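Local coordinates for aminotransferase, class III (Deinococcus radiodurans, PDB 3I4J), which probably acts as a pyridoxal-phosphate-dependent transaminase of class III, moving amino groups between substrates, at residues 110-115 with 277-282; 225-230 with 254-259. The protein carries 1 engineered substitution. All blocks are in the same frame, centred on the assembly; numbering follows the deposited sequence.

Interaction 1 (110-115 with 277-282); sequences RQYHVE and PQVYET
Y112 and T282 carry the tight part of this helix-to-helix contact. The Y112 ring lies against the 277-282 helix with its CD1-CE1 side leading. CG stands anti to the backbone N (chi1 175°), beside the carbonyl carbon, and from there the ring reaches across. Its CE1 comes 3.5 Å from OG1 of T282, and its CD1 lies 3.7 Å from CB of the same threonine. V279 packs next to this pair. Its CG2 is 4.1 Å from Y112 CE1, and its CA sits close to CD1, so the ring also meets helix backbone. Y112 and V279 are both buried, and both also touch I227 of strand 227-231.

The T282 methyl fills the angle between the tyrosine and E115: CG2 meets CB of E115 at 3.5 Å and also approaches the carbonyl O of Y112. The T282 hydroxyl is turned back to its own helix and donates to Q278 O at 2.8 Å. T282 N also donates to Q278 O, from the opposite face of the carbonyl plane.

The looser, more solvent-facing side is formed by Q278 and the carboxylate end of E115. Q278 is exposed. Its CG lies near the plane of the Y112 ring, at the edge, 3.6 Å from OH. Its side chain crosses the tyrosine at about a right angle. E115 is partly exposed and bends at chi2, and its OE2 accepts from Q111 NE2 within its own helix, at 3.1 Å.

The helix axes are 9.5 Å apart at closest approach and cross at 65°. The T282 hydroxyl and the E115 carboxylate each bond within their own helix. Between the two segments the contact is held by van der Waals packing, centred on one aromatic ring and one threonine.

Interaction 2 (225-230 with 254-259); sequences GIIFIA and PDIAVL
D255 and F228 make the one side-chain hydrogen bond of this strand pair. F228 N donates to OD2 of D255 at 2.8 Å and nearly straight, with an angle of 171° at the hydrogen. The oxygen uses its anti lone pair. D255 CG stands beside its own backbone N (chi1 -63°), and the carboxylate extends from there to the neighbouring strand. OD2 also forms a salt bridge with R218 of helix 213-224. An alanine here would probably leave F228 N and the R218 guanidinium without this shared acceptor.

The other four hydrogen bonds are backbone to backbone. F228 O accepts from two donors, D255 N at 2.8 Å and I256 N at 3.2 Å. A230 then donates to I256 O, and V258 N donates to A230 O at 2.8 Å. I229 pairs with I256 and A230 with A257, both parallel. Two CA-H...O contacts use the same acceptors: I229 CA approaches I256 O, and A257 CA approaches A230 O.

Apolar contacts cover both faces. On the face of I229 and I256 those two side chains lie side by side and point the same way. I229 CG2 meets V258 CG2 at 3.7 Å, and I227 CG2 meets I256 CD1 at 3.8 Å. Helix 98-115 covers this face, touching I227, I256 and V258. On the face of A230, CB packs on CB of P254 at 3.8 Å. P254 CB also sits over one face of the F228 ring, offset toward its rim. Helix 213-224 packs on F228.

Neighbouring parallel strands with helices on both faces are typical of the large domain of fold-type I pyridoxal-phosphate enzymes, whose central seven-stranded mixed sheet includes this pair.

How the interactions relate
The centres of interactions 1 and 2 are about 12 Å apart, on the same side of the chain's centre. Along the chain, 110-115 comes first, then 225-230, 254-259 and finally 277-282, so both segments of interaction 2 fall between those of interaction 1. Interaction 2 lies within the seven-stranded sheet. Interaction 1 joins helix 98-115, which packs on one face of that sheet, to helix 277-284. The two contacts meet at I227, which touches Y112, H113 and V279, and a weak hydrogen bond runs from H113 to G225. Helix 98-115 therefore links both contacts. Close by, Y280 reaches F5 of the second subunit, which brings the dimer interface next to interaction 1.

Interaction 1 (110-115 with 277-282)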
ATOM      1  N   ARG C 110      -6.015 -20.617  -1.048  1.00 19.42           N
ATOM      2  CA  ARG C 110      -7.196 -21.077  -1.770  1.00 20.09           C
ATOM      3  C   ARG C 110      -6.811 -21.601  -3.151  1.00 20.68           C
ATOM      4  O   ARG C 110      -7.208 -22.704  -3.532  1.00 21.12           O
ATOM      5  CB  ARG C 110      -8.215 -19.935  -1.893  1.00 19.88           C
ATOM      6  CG  ARG C 110      -9.389 -20.194  -2.849  1.00 20.16           C
ATOM      7  CD  ARG C 110     -10.233 -21.408  -2.473  1.00 21.55           C
ATOM      8  NE  ARG C 110     -11.338 -21.605  -3.418  1.00 23.21           N
ATOM      9  CZ  ARG C 110     -12.090 -22.703  -3.478  1.00 25.10           C
ATOM     10  NH1 ARG C 110     -11.866 -23.712  -2.647  1.00 24.82           N
ATOM     11  NH2 ARG C 110     -13.066 -22.798  -4.373  1.00 25.91           N
ATOM     12  N   GLN C 111      -6.030 -20.825  -3.897  1.00 20.24           N
ATOM     13  CA  GLN C 111      -5.617 -21.255  -5.230  1.00 23.42           C
ATOM     14  C   GLN C 111      -4.848 -22.573  -5.209  1.00 22.92           C
ATOM     15  O   GLN C 111      -5.015 -23.410  -6.092  1.00 23.24           O
ATOM     16  CB  GLN C 111      -4.750 -20.194  -5.912  1.00 25.84           C
ATOM     17  CG  GLN C 111      -4.368 -20.594  -7.332  1.00 26.93           C
ATOM     18  CD  GLN C 111      -3.666 -19.494  -8.097  1.00 29.69           C
ATOM     19  OE1 GLN C 111      -3.534 -18.369  -7.612  1.00 30.68           O
ATOM     20  NE2 GLN C 111      -3.214 -19.814  -9.306  1.00 30.51           N
ATOM     21  N   TYR C 112      -3.999 -22.746  -4.204  1.00 22.13           N
ATOM     22  CA  TYR C 112      -3.205 -23.963  -4.070  1.00 22.27           C
ATOM     23  C   TYR C 112      -4.080 -25.219  -4.159  1.00 23.40           C
ATOM     24  O   TYR C 112      -3.793 -26.136  -4.929  1.00 24.76           O
ATOM     25  CB  TYR C 112      -2.460 -23.945  -2.734  1.00 22.49           C
ATOM     26  CG  TYR C 112      -1.694 -25.212  -2.412  1.00 21.49           C
ATOM     27  CD1 TYR C 112      -0.472 -25.487  -3.024  1.00 24.01           C
ATOM     28  CD2 TYR C 112      -2.190 -26.128  -1.481  1.00 23.76           C
ATOM     29  CE1 TYR C 112       0.245 -26.649  -2.716  1.00 26.32           C
ATOM     30  CE2 TYR C 112      -1.484 -27.291  -1.166  1.00 24.88           C
ATOM     31  CZ  TYR C 112      -0.268 -27.543  -1.786  1.00 26.55           C
ATOM     32  OH  TYR C 112       0.444 -28.680  -1.471  1.00 30.08           O
ATOM     33  N   HIS C 113      -5.148 -25.257  -3.372  1.00 22.08           N
ATOM     34  CA  HIS C 113      -6.035 -26.414  -3.371  1.00 23.48           C
ATOM     35  C   HIS C 113      -6.857 -26.553  -4.643  1.00 24.26           C
ATOM     36  O   HIS C 113      -7.143 -27.668  -5.087  1.00 23.89           O
ATOM     37  CB  HIS C 113      -6.931 -26.363  -2.136  1.00 22.47           C
ATOM     38  CG  HIS C 113      -6.167 -26.529  -0.862  1.00 23.37           C
ATOM     39  ND1 HIS C 113      -6.194 -25.598   0.154  1.00 24.45           N
ATOM     40  CD2 HIS C 113      -5.288 -27.484  -0.475  1.00 21.48           C
ATOM     41  CE1 HIS C 113      -5.363 -25.972   1.111  1.00 21.96           C
ATOM     42  NE2 HIS C 113      -4.800 -27.113   0.753  1.00 25.78           N
ATOM     43  N   VAL C 114      -7.233 -25.425  -5.234  1.00 22.59           N
ATOM     44  CA  VAL C 114      -8.003 -25.454  -6.471  1.00 24.34           C
ATOM     45  C   VAL C 114      -7.157 -26.037  -7.605  1.00 24.13           C
ATOM     46  O   VAL C 114      -7.649 -26.828  -8.418  1.00 25.08           O
ATOM     47  CB  VAL C 114      -8.480 -24.035  -6.863  1.00 23.25           C
ATOM     48  CG1 VAL C 114      -8.982 -24.031  -8.304  1.00 26.46           C
ATOM     49  CG2 VAL C 114      -9.596 -23.588  -5.921  1.00 24.22           C
ATOM     50  N   GLU C 115      -5.885 -25.657  -7.651  1.00 24.29           N
ATOM     51  CA  GLU C 115      -4.975 -26.143  -8.685  1.00 26.89           C
ATOM     52  C   GLU C 115      -4.764 -27.648  -8.564  1.00 27.88           C
ATOM     53  O   GLU C 115      -4.552 -28.336  -9.566  1.00 27.51           O
ATOM     54  CB  GLU C 115      -3.613 -25.454  -8.577  1.00 27.92           C
ATOM     55  CG  GLU C 115      -3.607 -23.956  -8.853  1.00 30.31           C
ATOM     56  CD  GLU C 115      -3.972 -23.614 -10.286  1.00 34.07           C
ATOM     57  OE1 GLU C 115      -3.869 -24.507 -11.155  1.00 31.44           O
ATOM     58  OE2 GLU C 115      -4.349 -22.446 -10.545  1.00 33.65           O
ATOM     59  N   PRO C 277       8.336 -23.756  -1.784  1.00 23.73           N
ATOM     60  CA  PRO C 277       8.488 -24.111  -3.204  1.00 25.99           C
ATOM     61  C   PRO C 277       7.288 -24.877  -3.760  1.00 26.42           C
ATOM     62  O   PRO C 277       6.821 -24.603  -4.864  1.00 27.77           O
ATOM     63  CB  PRO C 277       9.755 -24.964  -3.214  1.00 26.33           C
ATOM     64  CG  PRO C 277      10.554 -24.391  -2.115  1.00 25.32           C
ATOM     65  CD  PRO C 277       9.530 -24.157  -1.019  1.00 24.82           C
ATOM     66  N   GLN C 278       6.801 -25.840  -2.986  1.00 27.61           N
ATOM     67  CA  GLN C 278       5.653 -26.661  -3.371  1.00 29.46           C
ATOM     68  C   GLN C 278       4.432 -25.804  -3.702  1.00 27.74           C
ATOM     69  O   GLN C 278       3.737 -26.042  -4.689  1.00 29.20           O
ATOM     70  CB  GLN C 278       5.311 -27.620  -2.225  1.00 33.84           C
ATOM     71  CG  GLN C 278       3.928 -28.243  -2.284  1.00 40.25           C
ATOM     72  CD  GLN C 278       3.824 -29.363  -3.293  1.00 43.10           C
ATOM     73  OE1 GLN C 278       3.966 -29.148  -4.498  1.00 45.77           O
ATOM     74  NE2 GLN C 278       3.575 -30.575  -2.806  1.00 44.35           N
ATOM     75  N   VAL C 279       4.167 -24.812  -2.862  1.00 25.90           N
ATOM     76  CA  VAL C 279       3.027 -23.932  -3.070  1.00 23.43           C
ATOM     77  C   VAL C 279       3.241 -23.057  -4.308  1.00 22.43           C
ATOM     78  O   VAL C 279       2.342 -22.913  -5.137  1.00 23.14           O
ATOM     79  CB  VAL C 279       2.796 -23.043  -1.836  1.00 23.82           C
ATOM     80  CG1 VAL C 279       1.647 -22.078  -2.093  1.00 25.03           C
ATOM     81  CG2 VAL C 279       2.494 -23.926  -0.622  1.00 24.11           C
ATOM     82  N   TYR C 280       4.433 -22.484  -4.431  1.00 22.85           N
ATOM     83  CA  TYR C 280       4.764 -21.637  -5.579  1.00 24.32           C
ATOM     84  C   TYR C 280       4.635 -22.412  -6.892  1.00 24.20           C
ATOM     85  O   TYR C 280       3.982 -21.960  -7.834  1.00 23.72           O
ATOM     86  CB  TYR C 280       6.197 -21.106  -5.449  1.00 22.00           C
ATOM     87  CG  TYR C 280       6.696 -20.351  -6.662  1.00 24.54           C
ATOM     88  CD1 TYR C 280       6.111 -19.145  -7.048  1.00 25.85           C
ATOM     89  CD2 TYR C 280       7.759 -20.841  -7.425  1.00 25.54           C
ATOM     90  CE1 TYR C 280       6.569 -18.441  -8.162  1.00 25.97           C
ATOM     91  CE2 TYR C 280       8.224 -20.147  -8.544  1.00 24.74           C
ATOM     92  CZ  TYR C 280       7.624 -18.949  -8.905  1.00 26.78           C
ATOM     93  OH  TYR C 280       8.072 -18.270 -10.014  1.00 27.71           O
ATOM     94  N   GLU C 281       5.259 -23.585  -6.948  1.00 26.37           N
ATOM     95  CA  GLU C 281       5.224 -24.415  -8.153  1.00 27.47           C
ATOM     96  C   GLU C 281       3.807 -24.833  -8.547  1.00 26.97           C
ATOM     97  O   GLU C 281       3.497 -24.955  -9.733  1.00 26.83           O
ATOM     98  CB  GLU C 281       6.091 -25.658  -7.953  1.00 30.57           C
ATOM     99  CG  GLU C 281       7.567 -25.363  -7.762  1.00 37.86           C
ATOM    100  CD  GLU C 281       8.351 -26.594  -7.342  1.00 42.58           C
ATOM    101  OE1 GLU C 281       8.125 -27.672  -7.936  1.00 46.01           O
ATOM    102  OE2 GLU C 281       9.198 -26.483  -6.428  1.00 45.22           O
ATOM    103  N   THR C 282       2.948 -25.056  -7.558  1.00 26.28           N
ATOM    104  CA  THR C 282       1.567 -25.452  -7.821  1.00 26.49           C
ATOM    105  C   THR C 282       0.792 -24.323  -8.495  1.00 27.95           C
ATOM    106  O   THR C 282       0.034 -24.548  -9.441  1.00 27.11           O
ATOM    107  CB  THR C 282       0.843 -25.840  -6.510  1.00 27.10           C
ATOM    108  OG1 THR C 282       1.434 -27.033  -5.980  1.00 27.66           O
ATOM    109  CG2 THR C 282      -0.640 -26.076  -6.753  1.00 26.24           C
TER

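Interaction 2 (225-230 with 254-259)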
ATOM      1  N   GLY C 225      -3.503 -31.814   5.728  1.00 21.54           N
ATOM      2  CA  GLY C 225      -3.234 -31.352   4.377  1.00 21.69           C
ATOM      3  C   GLY C 225      -3.618 -29.898   4.153  1.00 22.32           C
ATOM      4  O   GLY C 225      -3.898 -29.503   3.022  1.00 22.58           O
ATOM      5  N   ILE C 226      -3.638 -29.104   5.222  1.00 21.17           N
ATOM      6  CA  ILE C 226      -3.981 -27.685   5.099  1.00 19.86           C
ATOM      7  C   ILE C 226      -2.735 -26.800   5.137  1.00 20.63           C
ATOM      8  O   ILE C 226      -1.695 -27.189   5.665  1.00 18.99           O
ATOM      9  CB  ILE C 226      -4.970 -27.229   6.207  1.00 19.80           C
ATOM     10  CG1 ILE C 226      -4.311 -27.322   7.589  1.00 19.39           C
ATOM     11  CG2 ILE C 226      -6.245 -28.075   6.127  1.00 20.17           C
ATOM     12  CD1 ILE C 226      -5.145 -26.725   8.722  1.00 21.56           C
ATOM     13  N   ILE C 227      -2.846 -25.611   4.553  1.00 19.29           N
ATOM     14  CA  ILE C 227      -1.738 -24.666   4.505  1.00 20.14           C
ATOM     15  C   ILE C 227      -1.600 -23.922   5.831  1.00 19.54           C
ATOM     16  O   ILE C 227      -2.568 -23.349   6.329  1.00 20.32           O
ATOM     17  CB  ILE C 227      -1.956 -23.622   3.374  1.00 19.70           C
ATOM     18  CG1 ILE C 227      -1.928 -24.313   2.004  1.00 20.63           C
ATOM     19  CG2 ILE C 227      -0.892 -22.535   3.445  1.00 19.19           C
ATOM     20  CD1 ILE C 227      -0.581 -24.890   1.631  1.00 23.10           C
ATOM     21  N   PHE C 228      -0.399 -23.941   6.400  1.00 18.90           N
ATOM     22  CA  PHE C 228      -0.138 -23.248   7.655  1.00 19.22           C
ATOM     23  C   PHE C 228       0.466 -21.883   7.313  1.00 18.28           C
ATOM     24  O   PHE C 228       1.560 -21.782   6.741  1.00 17.68           O
ATOM     25  CB  PHE C 228       0.814 -24.086   8.522  1.00 17.68           C
ATOM     26  CG  PHE C 228       1.220 -23.434   9.820  1.00 19.46           C
ATOM     27  CD1 PHE C 228       0.431 -22.453  10.423  1.00 18.81           C
ATOM     28  CD2 PHE C 228       2.384 -23.842  10.466  1.00 18.48           C
ATOM     29  CE1 PHE C 228       0.801 -21.896  11.650  1.00 21.18           C
ATOM     30  CE2 PHE C 228       2.760 -23.293  11.689  1.00 19.84           C
ATOM     31  CZ  PHE C 228       1.967 -22.317  12.283  1.00 20.82           C
ATOM     32  N   ILE C 229      -0.282 -20.830   7.631  1.00 18.11           N
ATOM     33  CA  ILE C 229       0.162 -19.469   7.351  1.00 16.77           C
ATOM     34  C   ILE C 229       0.562 -18.790   8.651  1.00 15.79           C
ATOM     35  O   ILE C 229      -0.234 -18.719   9.579  1.00 15.75           O
ATOM     36  CB  ILE C 229      -0.967 -18.631   6.701  1.00 18.30           C
ATOM     37  CG1 ILE C 229      -1.474 -19.320   5.429  1.00 20.76           C
ATOM     38  CG2 ILE C 229      -0.450 -17.235   6.366  1.00 20.40           C
ATOM     39  CD1 ILE C 229      -2.743 -18.697   4.849  1.00 21.42           C
ATOM     40  N   ALA C 230       1.798 -18.304   8.720  1.00 15.69           N
ATOM     41  CA  ALA C 230       2.264 -17.604   9.906  1.00 16.36           C
ATOM     42  C   ALA C 230       2.210 -16.108   9.618  1.00 18.10           C
ATOM     43  O   ALA C 230       2.898 -15.618   8.720  1.00 18.27           O
ATOM     44  CB  ALA C 230       3.687 -18.011  10.249  1.00 18.00           C
ATOM     45  N   PRO C 254       6.446 -22.463   8.558  1.00 20.70           N
ATOM     46  CA  PRO C 254       5.104 -22.497   7.984  1.00 18.60           C
ATOM     47  C   PRO C 254       5.182 -22.788   6.490  1.00 19.50           C
ATOM     48  O   PRO C 254       6.274 -22.952   5.942  1.00 19.89           O
ATOM     49  CB  PRO C 254       4.595 -21.090   8.258  1.00 19.73           C
ATOM     50  CG  PRO C 254       5.826 -20.263   7.987  1.00 18.16           C
ATOM     51  CD  PRO C 254       6.968 -21.082   8.599  1.00 21.71           C
ATOM     52  N   ASP C 255       4.022 -22.865   5.844  1.00 18.26           N
ATOM     53  CA  ASP C 255       3.965 -23.084   4.407  1.00 19.05           C
ATOM     54  C   ASP C 255       4.004 -21.703   3.744  1.00 19.80           C
ATOM     55  O   ASP C 255       4.492 -21.550   2.629  1.00 20.47           O
ATOM     56  CB  ASP C 255       2.690 -23.838   4.039  1.00 20.47           C
ATOM     57  CG  ASP C 255       2.645 -25.221   4.658  1.00 23.72           C
ATOM     58  OD1 ASP C 255       3.634 -25.969   4.488  1.00 24.43           O
ATOM     59  OD2 ASP C 255       1.635 -25.561   5.312  1.00 23.47           O
ATOM     60  N   ILE C 256       3.496 -20.703   4.457  1.00 19.17           N
ATOM     61  CA  ILE C 256       3.505 -19.315   3.987  1.00 18.25           C
ATOM     62  C   ILE C 256       3.781 -18.406   5.185  1.00 16.47           C
ATOM     63  O   ILE C 256       3.114 -18.516   6.209  1.00 18.92           O
ATOM     64  CB  ILE C 256       2.148 -18.878   3.392  1.00 19.34           C
ATOM     65  CG1 ILE C 256       1.825 -19.685   2.137  1.00 17.46           C
ATOM     66  CG2 ILE C 256       2.200 -17.388   3.046  1.00 19.38           C
ATOM     67  CD1 ILE C 256       0.416 -19.432   1.594  1.00 18.94           C
ATOM     68  N   ALA C 257       4.779 -17.530   5.061  1.00 17.09           N
ATOM     69  CA  ALA C 257       5.105 -16.586   6.124  1.00 18.46           C
ATOM     70  C   ALA C 257       4.770 -15.190   5.606  1.00 17.11           C
ATOM     71  O   ALA C 257       5.253 -14.790   4.545  1.00 18.25           O
ATOM     72  CB  ALA C 257       6.585 -16.672   6.485  1.00 18.83           C
ATOM     73  N   VAL C 258       3.931 -14.467   6.340  1.00 17.18           N
ATOM     74  CA  VAL C 258       3.531 -13.115   5.945  1.00 17.54           C
ATOM     75  C   VAL C 258       4.371 -12.080   6.682  1.00 18.45           C
ATOM     76  O   VAL C 258       4.454 -12.098   7.911  1.00 17.27           O
ATOM     77  CB  VAL C 258       2.042 -12.868   6.255  1.00 18.69           C
ATOM     78  CG1 VAL C 258       1.589 -11.540   5.628  1.00 19.58           C
ATOM     79  CG2 VAL C 258       1.209 -14.021   5.724  1.00 18.63           C
ATOM     80  N   LEU C 259       4.975 -11.166   5.921  1.00 19.85           N
ATOM     81  CA  LEU C 259       5.842 -10.134   6.477  1.00 22.64           C
ATOM     82  C   LEU C 259       5.333  -8.727   6.175  1.00 24.26           C
ATOM     83  O   LEU C 259       4.602  -8.514   5.213  1.00 23.44           O
ATOM     84  CB  LEU C 259       7.254 -10.293   5.909  1.00 22.94           C
ATOM     85  CG  LEU C 259       7.832 -11.706   6.025  1.00 26.97           C
ATOM     86  CD1 LEU C 259       9.135 -11.815   5.233  1.00 28.34           C
ATOM     87  CD2 LEU C 259       8.049 -12.026   7.492  1.00 26.77           C
TER